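Local coordinates for protein cephalosporin hydroxylase CMCI (Streptomyces clavuligerus, PDB 2BR3) that probably hydroxylates the cephalosporin nucleus in cephamycin biosynthesis and has a Rossmann-like fold akin to that of O-methyltransferases, at residues R59-L64 with S95-R100; T84-G89 with Q111-D116; F157-H162 with F183-M188. The protein carries 1 engineered substitution. All coordinates share one frame; numbering follows the deposited sequence.

Contact 1. Residues R59-L64 with S95-R100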
loop_
_atom_site.group_PDB
_atom_site.type_symbol
_atom_site.label_atom_id
_atom_site.label_comp_id
_atom_site.label_asym_id
_atom_site.label_seq_id
_atom_site.Cartn_x
_atom_site.Cartn_y
_atom_site.Cartn_z
ATOM N N ARG F 59 2.074 14.876 -31.283
ATOM C CA ARG F 59 1.733 15.219 -32.665
ATOM C C ARG F 59 1.791 14.036 -33.630
ATOM O O ARG F 59 2.208 14.190 -34.768
ATOM C CB ARG F 59 2.634 16.349 -33.168
ATOM C CG ARG F 59 2.742 17.503 -32.203
ATOM C CD ARG F 59 3.028 18.843 -32.857
ATOM N NE ARG F 59 4.319 18.856 -33.546
ATOM C CZ ARG F 59 4.519 19.292 -34.793
ATOM N NH1 ARG F 59 3.511 19.751 -35.532
ATOM N NH2 ARG F 59 5.742 19.258 -35.313
ATOM N N GLY F 60 1.354 12.864 -33.187
ATOM C CA GLY F 60 1.430 11.668 -34.006
ATOM C C GLY F 60 2.785 10.983 -33.962
ATOM O O GLY F 60 3.031 10.057 -34.736
ATOM N N LEU F 61 3.662 11.438 -33.067
ATOM C CA LEU F 61 4.935 10.761 -32.786
ATOM C C LEU F 61 4.910 10.172 -31.376
ATOM O O LEU F 61 4.360 10.765 -30.461
ATOM C CB LEU F 61 6.125 11.728 -32.901
ATOM C CG LEU F 61 6.319 12.485 -34.221
ATOM C CD1 LEU F 61 7.567 13.368 -34.154
ATOM C CD2 LEU F 61 6.402 11.522 -35.405
ATOM N N ARG F 62 5.526 9.016 -31.198
ATOM C CA ARG F 62 5.638 8.421 -29.884
ATOM C C ARG F 62 6.554 9.247 -28.973
ATOM O O ARG F 62 7.536 9.831 -29.429
ATOM C CB ARG F 62 6.170 6.999 -30.014
ATOM C CG ARG F 62 5.203 6.056 -30.730
ATOM C CD ARG F 62 5.528 4.573 -30.544
ATOM N NE ARG F 62 5.697 4.258 -29.129
ATOM C CZ ARG F 62 6.409 3.252 -28.644
ATOM N NH1 ARG F 62 7.031 2.396 -29.448
ATOM N NH2 ARG F 62 6.495 3.102 -27.331
ATOM N N MET F 63 6.210 9.275 -27.682
ATOM C CA MET F 63 7.008 9.898 -26.624
ATOM C C MET F 63 7.419 8.820 -25.639
ATOM O O MET F 63 6.540 8.182 -25.035
ATOM C CB MET F 63 6.170 10.920 -25.846
ATOM C CG MET F 63 6.112 12.312 -26.446
ATOM S SD MET F 63 7.669 13.223 -26.502
ATOM C CE MET F 63 8.628 12.464 -25.202
ATOM N N LEU F 64 8.727 8.631 -25.448
ATOM C CA LEU F 64 9.225 7.712 -24.409
ATOM C C LEU F 64 9.432 8.420 -23.068
ATOM O O LEU F 64 9.720 7.779 -22.066
ATOM C CB LEU F 64 10.521 7.025 -24.841
ATOM C CG LEU F 64 10.505 6.298 -26.189
ATOM C CD1 LEU F 64 11.896 5.832 -26.550
ATOM C CD2 LEU F 64 9.533 5.126 -26.170
ATOM N N SER F 95 11.079 12.797 -29.038
ATOM C CA SER F 95 11.700 13.647 -28.019
ATOM C C SER F 95 12.376 14.856 -28.661
ATOM O O SER F 95 12.194 15.992 -28.212
ATOM C CB SER F 95 12.693 12.844 -27.168
ATOM O OG SER F 95 11.997 12.047 -26.202
ATOM N N LEU F 96 13.136 14.598 -29.726
ATOM C CA LEU F 96 13.787 15.649 -30.519
ATOM C C LEU F 96 12.784 16.709 -30.954
ATOM O O LEU F 96 13.015 17.901 -30.770
ATOM C CB LEU F 96 14.440 15.057 -31.771
ATOM C CG LEU F 96 15.834 14.432 -31.705
ATOM C CD1 LEU F 96 16.236 14.020 -30.301
ATOM C CD2 LEU F 96 15.908 13.238 -32.646
ATOM N N ALA F 97 11.676 16.258 -31.529
ATOM C CA ALA F 97 10.656 17.158 -32.041
ATOM C C ALA F 97 10.036 17.942 -30.899
ATOM O O ALA F 97 9.822 19.142 -31.025
ATOM C CB ALA F 97 9.585 16.376 -32.801
ATOM N N TRP F 98 9.776 17.260 -29.782
ATOM C CA TRP F 98 9.141 17.864 -28.612
ATOM C C TRP F 98 9.976 19.019 -28.073
ATOM O O TRP F 98 9.489 20.138 -27.946
ATOM C CB TRP F 98 8.935 16.822 -27.512
ATOM C CG TRP F 98 8.274 17.372 -26.293
ATOM C CD1 TRP F 98 6.958 17.671 -26.145
ATOM C CD2 TRP F 98 8.897 17.693 -25.049
ATOM N NE1 TRP F 98 6.716 18.163 -24.886
ATOM C CE2 TRP F 98 7.891 18.185 -24.190
ATOM C CE3 TRP F 98 10.208 17.614 -24.567
ATOM C CZ2 TRP F 98 8.148 18.592 -22.885
ATOM C CZ3 TRP F 98 10.463 18.020 -23.266
ATOM C CH2 TRP F 98 9.433 18.507 -22.440
ATOM N N PHE F 99 11.238 18.743 -27.767
ATOM C CA PHE F 99 12.162 19.789 -27.338
ATOM C C PHE F 99 12.139 20.985 -28.290
ATOM O O PHE F 99 12.077 22.130 -27.844
ATOM C CB PHE F 99 13.591 19.241 -27.225
ATOM C CG PHE F 99 13.856 18.499 -25.945
ATOM C CD1 PHE F 99 14.201 17.154 -25.965
ATOM C CD2 PHE F 99 13.757 19.149 -24.725
ATOM C CE1 PHE F 99 14.442 16.464 -24.787
ATOM C CE2 PHE F 99 13.989 18.473 -23.542
ATOM C CZ PHE F 99 14.333 17.123 -23.568
ATOM N N ARG F 100 12.180 20.718 -29.596
ATOM C CA ARG F 100 12.168 21.785 -30.594
ATOM C C ARG F 100 10.880 22.607 -30.523
ATOM O O ARG F 100 10.936 23.837 -30.494
ATOM C CB ARG F 100 12.341 21.226 -32.015
ATOM C CG ARG F 100 12.565 22.304 -33.102
ATOM C CD ARG F 100 11.299 22.863 -33.771
ATOM N NE ARG F 100 10.298 21.834 -34.063
ATOM C CZ ARG F 100 10.309 21.025 -35.125
ATOM N NH1 ARG F 100 11.280 21.093 -36.034
ATOM N NH2 ARG F 100 9.335 20.132 -35.276
#
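A Met-aromatic contact between M63 and W98 centres the place where the short, weakly bonded strand 61-63, half of a small hairpin with 56-58, runs across helix 94-106 at nearly a right angle (crossing angle -89°). M63 SD lies 3.9 Å from W98 CB and 4.8 Å from the centroid of the indole five-membered ring, approaching it obliquely. Beyond the sulfur, M63 CE reaches S95 OG at 3.5 Å; the bends at chi2 and chi3 carry the methyl group there from a CB that does not itself face the helix. L61 meets the same helix next to M63: its CD1 lies 3.9 Å from A97 CB. At the far end R59 NH2 and R100 NH2 stand 3.7 Å apart, their guanidinium planes turned 70° from each other. The pair is held by acid: both NH2 groups form salt bridges with D128, R59 NE has a second partner in D101, and R100 NH1 bonds to the E130 carbonyl. R59 also packs on I105 of the second subunit. Apolar packing with an arginine-carboxylate cluster at one end thus joins the hairpin to the crossover helix of the Rossmann-like beta-alpha-beta unit 84-88, 94-106, 111-116.

Contact 2. Residues T84-G89 with Q111-D116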
loop_
_atom_site.group_PDB
_atom_site.type_symbol
_atom_site.label_atom_id
_atom_site.label_comp_id
_atom_site.label_asym_id
_atom_site.label_seq_id
_atom_site.Cartn_x
_atom_site.Cartn_y
_atom_site.Cartn_z
ATOM N N THR F 84 21.220 25.037 -26.732
ATOM C CA THR F 84 21.528 23.711 -27.284
ATOM C C THR F 84 21.010 22.578 -26.399
ATOM O O THR F 84 21.222 22.601 -25.189
ATOM C CB THR F 84 23.051 23.538 -27.428
ATOM O OG1 THR F 84 23.615 24.623 -28.182
ATOM C CG2 THR F 84 23.379 22.281 -28.238
ATOM N N ILE F 85 20.351 21.587 -27.008
ATOM C CA ILE F 85 19.972 20.352 -26.319
ATOM C C ILE F 85 20.421 19.148 -27.159
ATOM O O ILE F 85 19.938 18.946 -28.269
ATOM C CB ILE F 85 18.438 20.292 -26.063
ATOM C CG1 ILE F 85 17.940 21.554 -25.350
ATOM C CG2 ILE F 85 18.082 19.063 -25.223
ATOM C CD1 ILE F 85 16.435 21.760 -25.412
ATOM N N VAL F 86 21.354 18.362 -26.626
ATOM C CA VAL F 86 21.853 17.156 -27.285
ATOM C C VAL F 86 21.150 15.927 -26.712
ATOM O O VAL F 86 20.721 15.920 -25.559
ATOM C CB VAL F 86 23.387 17.001 -27.097
ATOM C CG1 VAL F 86 23.945 15.948 -28.044
ATOM C CG2 VAL F 86 24.109 18.345 -27.304
ATOM N N GLU F 87 21.055 14.882 -27.524
ATOM C CA GLU F 87 20.335 13.671 -27.167
ATOM C C GLU F 87 21.042 12.445 -27.743
ATOM O O GLU F 87 21.001 12.219 -28.957
ATOM C CB GLU F 87 18.917 13.751 -27.722
ATOM C CG GLU F 87 17.880 14.193 -26.704
ATOM C CD GLU F 87 17.081 13.038 -26.136
ATOM O OE1 GLU F 87 16.473 13.224 -25.052
ATOM O OE2 GLU F 87 17.062 11.953 -26.777
ATOM N N LEU F 88 21.715 11.685 -26.876
ATOM C CA LEU F 88 22.239 10.363 -27.213
ATOM C C LEU F 88 21.138 9.342 -27.105
ATOM O O LEU F 88 20.682 9.063 -26.009
ATOM C CB LEU F 88 23.312 9.922 -26.221
ATOM C CG LEU F 88 24.595 10.716 -26.093
ATOM C CD1 LEU F 88 25.757 9.734 -25.915
ATOM C CD2 LEU F 88 24.798 11.644 -27.290
ATOM N N GLY F 89 20.761 8.749 -28.226
ATOM C CA GLY F 89 19.677 7.800 -28.259
ATOM C C GLY F 89 18.495 8.507 -28.860
ATOM O O GLY F 89 17.925 9.407 -28.240
ATOM N N GLN F 111 18.958 24.794 -30.789
ATOM C CA GLN F 111 19.333 23.735 -31.717
ATOM C C GLN F 111 19.216 22.416 -30.973
ATOM O O GLN F 111 19.760 22.272 -29.881
ATOM C CB GLN F 111 20.776 23.908 -32.209
ATOM C CG GLN F 111 21.045 25.195 -32.983
ATOM C CD GLN F 111 20.164 25.339 -34.203
ATOM O OE1 GLN F 111 19.849 24.347 -34.868
ATOM N NE2 GLN F 111 19.749 26.569 -34.496
ATOM N N VAL F 112 18.493 21.470 -31.567
ATOM C CA VAL F 112 18.337 20.126 -31.016
ATOM C C VAL F 112 19.112 19.152 -31.895
ATOM O O VAL F 112 19.048 19.248 -33.119
ATOM C CB VAL F 112 16.851 19.694 -30.961
ATOM C CG1 VAL F 112 16.700 18.382 -30.204
ATOM C CG2 VAL F 112 15.986 20.788 -30.319
ATOM N N ILE F 113 19.828 18.219 -31.265
ATOM C CA ILE F 113 20.765 17.329 -31.957
ATOM C C ILE F 113 20.547 15.872 -31.570
ATOM O O ILE F 113 20.644 15.529 -30.394
ATOM C CB ILE F 113 22.212 17.707 -31.597
ATOM C CG1 ILE F 113 22.522 19.145 -32.024
ATOM C CG2 ILE F 113 23.202 16.733 -32.249
ATOM C CD1 ILE F 113 23.678 19.754 -31.274
ATOM N N GLY F 114 20.274 15.021 -32.558
ATOM C CA GLY F 114 20.122 13.591 -32.347
ATOM C C GLY F 114 21.325 12.783 -32.809
ATOM O O GLY F 114 21.602 12.691 -34.004
ATOM N N ILE F 115 22.040 12.192 -31.852
ATOM C CA ILE F 115 23.159 11.294 -32.133
ATOM C C ILE F 115 22.714 9.883 -31.813
ATOM O O ILE F 115 22.284 9.627 -30.706
ATOM C CB ILE F 115 24.379 11.635 -31.247
ATOM C CG1 ILE F 115 24.762 13.117 -31.379
ATOM C CG2 ILE F 115 25.565 10.727 -31.583
ATOM C CD1 ILE F 115 25.396 13.693 -30.123
ATOM N N ASP F 116 22.801 8.983 -32.786
ATOM C CA ASP F 116 22.591 7.555 -32.540
ATOM C C ASP F 116 23.331 6.697 -33.564
ATOM O O ASP F 116 23.605 7.143 -34.677
ATOM C CB ASP F 116 21.098 7.206 -32.568
ATOM C CG ASP F 116 20.774 5.970 -31.743
ATOM O OD1 ASP F 116 20.316 4.954 -32.310
ATOM O OD2 ASP F 116 20.958 5.921 -30.513
#
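I115 and I113 push their CD1 methyls into the hollows between alternate side chains of strand 84-88, which runs parallel to 111-116. I115 CD1 settles between V86 CG1, 3.4 Å away, and L88 CD2, 3.5 Å away. Two residues earlier I113 CD1 fills the matching notch between T84 CG2 at 4.0 Å and V86 CG2 at 4.2 Å. Both isoleucines hold CG1 beside the backbone N (chi1 -54° for I115), which swings the methyl back toward the start of the strand, while L88 lies side by side with I115 and points the same way. F157 and M151 continue the apolar layer, and H135 lies against I113 and I115. The other face, carrying I85, V112 and E87, is shaped differently: opposite E87 stands G114, with no side chain to offer, and helix 94-106 packs here through L96, F99 and R100. Parallel backbone bonds join the strands, among them I85 N to Q111 O (3.0 Å) and I115 N to E87 O (3.1 Å); E87 N to I113 O is weak. At the C-terminal end G89 N bonds to I115 O at 3.0 Å, and D116 OD2 comes 3.2 Å from G89 CA. The chemistry implies an apolar seam whose two strands are tied by backbone bonds, while K65 makes a salt bridge to both E87 and D160 and so probably offsets these two neighbouring acids.

Contact 3. Residues F157-H162 with F183-M188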
loop_
_atom_site.group_PDB
_atom_site.type_symbol
_atom_site.label_atom_id
_atom_site.label_comp_id
_atom_site.label_asym_id
_atom_site.label_seq_id
_atom_site.Cartn_x
_atom_site.Cartn_y
_atom_site.Cartn_z
ATOM N N PHE F 157 22.835 18.162 -22.114
ATOM C CA PHE F 157 23.248 16.902 -22.714
ATOM C C PHE F 157 22.440 15.793 -22.052
ATOM O O PHE F 157 22.450 15.682 -20.830
ATOM C CB PHE F 157 24.741 16.688 -22.469
ATOM C CG PHE F 157 25.364 15.636 -23.351
ATOM C CD1 PHE F 157 26.011 15.988 -24.529
ATOM C CD2 PHE F 157 25.319 14.294 -22.998
ATOM C CE1 PHE F 157 26.594 15.015 -25.337
ATOM C CE2 PHE F 157 25.900 13.327 -23.805
ATOM C CZ PHE F 157 26.533 13.688 -24.972
ATOM N N ILE F 158 21.741 14.979 -22.843
ATOM C CA ILE F 158 20.897 13.921 -22.283
ATOM C C ILE F 158 21.331 12.561 -22.788
ATOM O O ILE F 158 21.365 12.334 -23.992
ATOM C CB ILE F 158 19.411 14.129 -22.629
ATOM C CG1 ILE F 158 18.959 15.555 -22.302
ATOM C CG2 ILE F 158 18.557 13.133 -21.857
ATOM C CD1 ILE F 158 17.580 15.910 -22.854
ATOM N N ASP F 159 21.641 11.664 -21.853
ATOM C CA ASP F 159 22.011 10.277 -22.147
ATOM C C ASP F 159 20.791 9.336 -22.082
ATOM O O ASP F 159 20.305 9.006 -21.002
ATOM C CB ASP F 159 23.075 9.811 -21.149
ATOM C CG ASP F 159 23.408 8.341 -21.289
ATOM O OD1 ASP F 159 23.218 7.579 -20.310
ATOM O OD2 ASP F 159 23.877 7.866 -22.337
ATOM N N ASP F 160 20.298 8.936 -23.252
ATOM C CA ASP F 160 19.268 7.906 -23.387
ATOM C C ASP F 160 19.834 6.625 -24.023
ATOM O O ASP F 160 19.080 5.800 -24.517
ATOM C CB ASP F 160 18.098 8.435 -24.229
ATOM C CG ASP F 160 17.171 9.335 -23.440
ATOM O OD1 ASP F 160 16.716 8.906 -22.358
ATOM O OD2 ASP F 160 16.830 10.478 -23.825
ATOM N N ALA F 161 21.155 6.451 -23.997
ATOM C CA ALA F 161 21.809 5.323 -24.671
ATOM C C ALA F 161 22.505 4.363 -23.690
ATOM O O ALA F 161 22.549 3.163 -23.922
ATOM C CB ALA F 161 22.802 5.848 -25.708
ATOM N N HIS F 162 23.084 4.917 -22.629
ATOM C CA HIS F 162 23.548 4.166 -21.450
ATOM C C HIS F 162 24.744 3.233 -21.653
ATOM O O HIS F 162 24.950 2.325 -20.853
ATOM C CB HIS F 162 22.381 3.398 -20.816
ATOM C CG HIS F 162 21.098 4.154 -20.861
ATOM N ND1 HIS F 162 21.033 5.503 -20.589
ATOM C CD2 HIS F 162 19.839 3.767 -21.176
ATOM C CE1 HIS F 162 19.785 5.912 -20.728
ATOM N NE2 HIS F 162 19.038 4.879 -21.079
ATOM N N PHE F 183 24.286 17.792 -17.457
ATOM C CA PHE F 183 24.457 16.431 -17.960
ATOM C C PHE F 183 23.462 15.540 -17.246
ATOM O O PHE F 183 23.609 15.307 -16.053
ATOM C CB PHE F 183 25.869 15.902 -17.728
ATOM C CG PHE F 183 26.141 14.614 -18.441
ATOM C CD1 PHE F 183 26.720 14.616 -19.701
ATOM C CD2 PHE F 183 25.797 13.403 -17.868
ATOM C CE1 PHE F 183 26.967 13.423 -20.369
ATOM C CE2 PHE F 183 26.033 12.208 -18.535
ATOM C CZ PHE F 183 26.618 12.214 -19.779
ATOM N N ILE F 184 22.461 15.050 -17.980
ATOM C CA ILE F 184 21.375 14.253 -17.412
ATOM C C ILE F 184 21.425 12.831 -17.941
ATOM O O ILE F 184 21.435 12.629 -19.151
ATOM C CB ILE F 184 20.016 14.880 -17.770
ATOM C CG1 ILE F 184 19.865 16.246 -17.101
ATOM C CG2 ILE F 184 18.868 13.962 -17.339
ATOM C CD1 ILE F 184 18.900 17.158 -17.809
ATOM N N ILE F 185 21.462 11.865 -17.023
ATOM C CA ILE F 185 21.339 10.439 -17.327
ATOM C C ILE F 185 19.940 9.961 -16.953
ATOM O O ILE F 185 19.543 10.051 -15.796
ATOM C CB ILE F 185 22.375 9.639 -16.520
ATOM C CG1 ILE F 185 23.788 10.051 -16.923
ATOM C CG2 ILE F 185 22.185 8.153 -16.739
ATOM C CD1 ILE F 185 24.899 9.609 -15.953
ATOM N N GLU F 186 19.204 9.441 -17.924
ATOM C CA GLU F 186 17.832 9.000 -17.712
ATOM C C GLU F 186 17.812 7.514 -17.419
ATOM O O GLU F 186 18.628 6.770 -17.946
ATOM C CB GLU F 186 16.980 9.290 -18.955
ATOM C CG GLU F 186 16.924 10.772 -19.331
ATOM C CD GLU F 186 15.774 11.134 -20.272
ATOM O OE1 GLU F 186 15.342 10.287 -21.071
ATOM O OE2 GLU F 186 15.310 12.289 -20.224
ATOM N N ASP F 187 16.884 7.110 -16.551
ATOM C CA ASP F 187 16.563 5.710 -16.211
ATOM C C ASP F 187 17.580 4.905 -15.389
ATOM O O ASP F 187 17.182 4.192 -14.483
ATOM C CB ASP F 187 16.210 4.897 -17.456
ATOM C CG ASP F 187 15.022 5.445 -18.194
ATOM O OD1 ASP F 187 13.929 5.504 -17.594
ATOM O OD2 ASP F 187 15.094 5.808 -19.393
ATOM N N MET F 188 18.867 5.006 -15.692
ATOM C CA MET F 188 19.825 3.974 -15.292
ATOM C C MET F 188 20.479 4.139 -13.931
ATOM O O MET F 188 20.954 3.168 -13.380
ATOM C CB MET F 188 20.936 3.860 -16.335
ATOM C CG MET F 188 20.446 3.438 -17.708
ATOM S SD MET F 188 20.509 1.656 -17.974
ATOM C CE MET F 188 18.948 1.253 -17.434
#
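F157 and F183 pair across two parallel strands, and H162 and M188 meet in the loops that follow them. The backbones join first: I184 N bonds to F157 O and D159 N to I184 O, both at 2.9 Å, then E186 N to D159 O at 3.3 Å. Ring contacts come next. The F157 and F183 rings point the same way, CG anti to the backbone N in each; their planes are 10° apart but barely overlap (centroids 5.2 Å). M188 CG stands over one face of the H162 imidazole, 3.5 Å from its centroid, a CH-pi contact. Of the polar groups, the D159 carboxylate orders the turn: OD1 takes H162 ND1 (3.0 Å) from above its plane, and OD2 takes H162 N in an Asx motif. An alanine in place of H162 would probably leave D159 OD1 without this donor and M188 without the ring beneath it. D160 and E186 share K65 as a salt-bridge partner, E186 OE2 also bonds to Y73 OH, and a bound magnesium ion lies about 3 Å from the E186 side chain. Helix 165-175 covers the phenylalanine face of the sheet, helix 67-80 the I158 and I184 face, and strand 84-88 flanks 155-159.

How the contacts relate
Contacts 1 and 2 interlock along the chain, their segments alternating: 59-64, 84-89, 95-100, 111-116. Contact 3 follows in series. Its centre is about 11 Å from that of contact 2 and about 17 Å from that of contact 1. Contacts 2 and 3 belong to one sheet, in which strands 84-88 and 155-159 are neighbours, and each joins the two strands of a beta-alpha-beta unit. Contact 1 packs the hairpin strand 61-63 against helix 94-106, crossover of the first unit in the Rossmann-like core, whose F99 reaches both I85 and I158. All three contacts approach the magnesium ion: the side chains of E186, S95 and E87 lie about 3 Å, 7 Å and 8 Å from it.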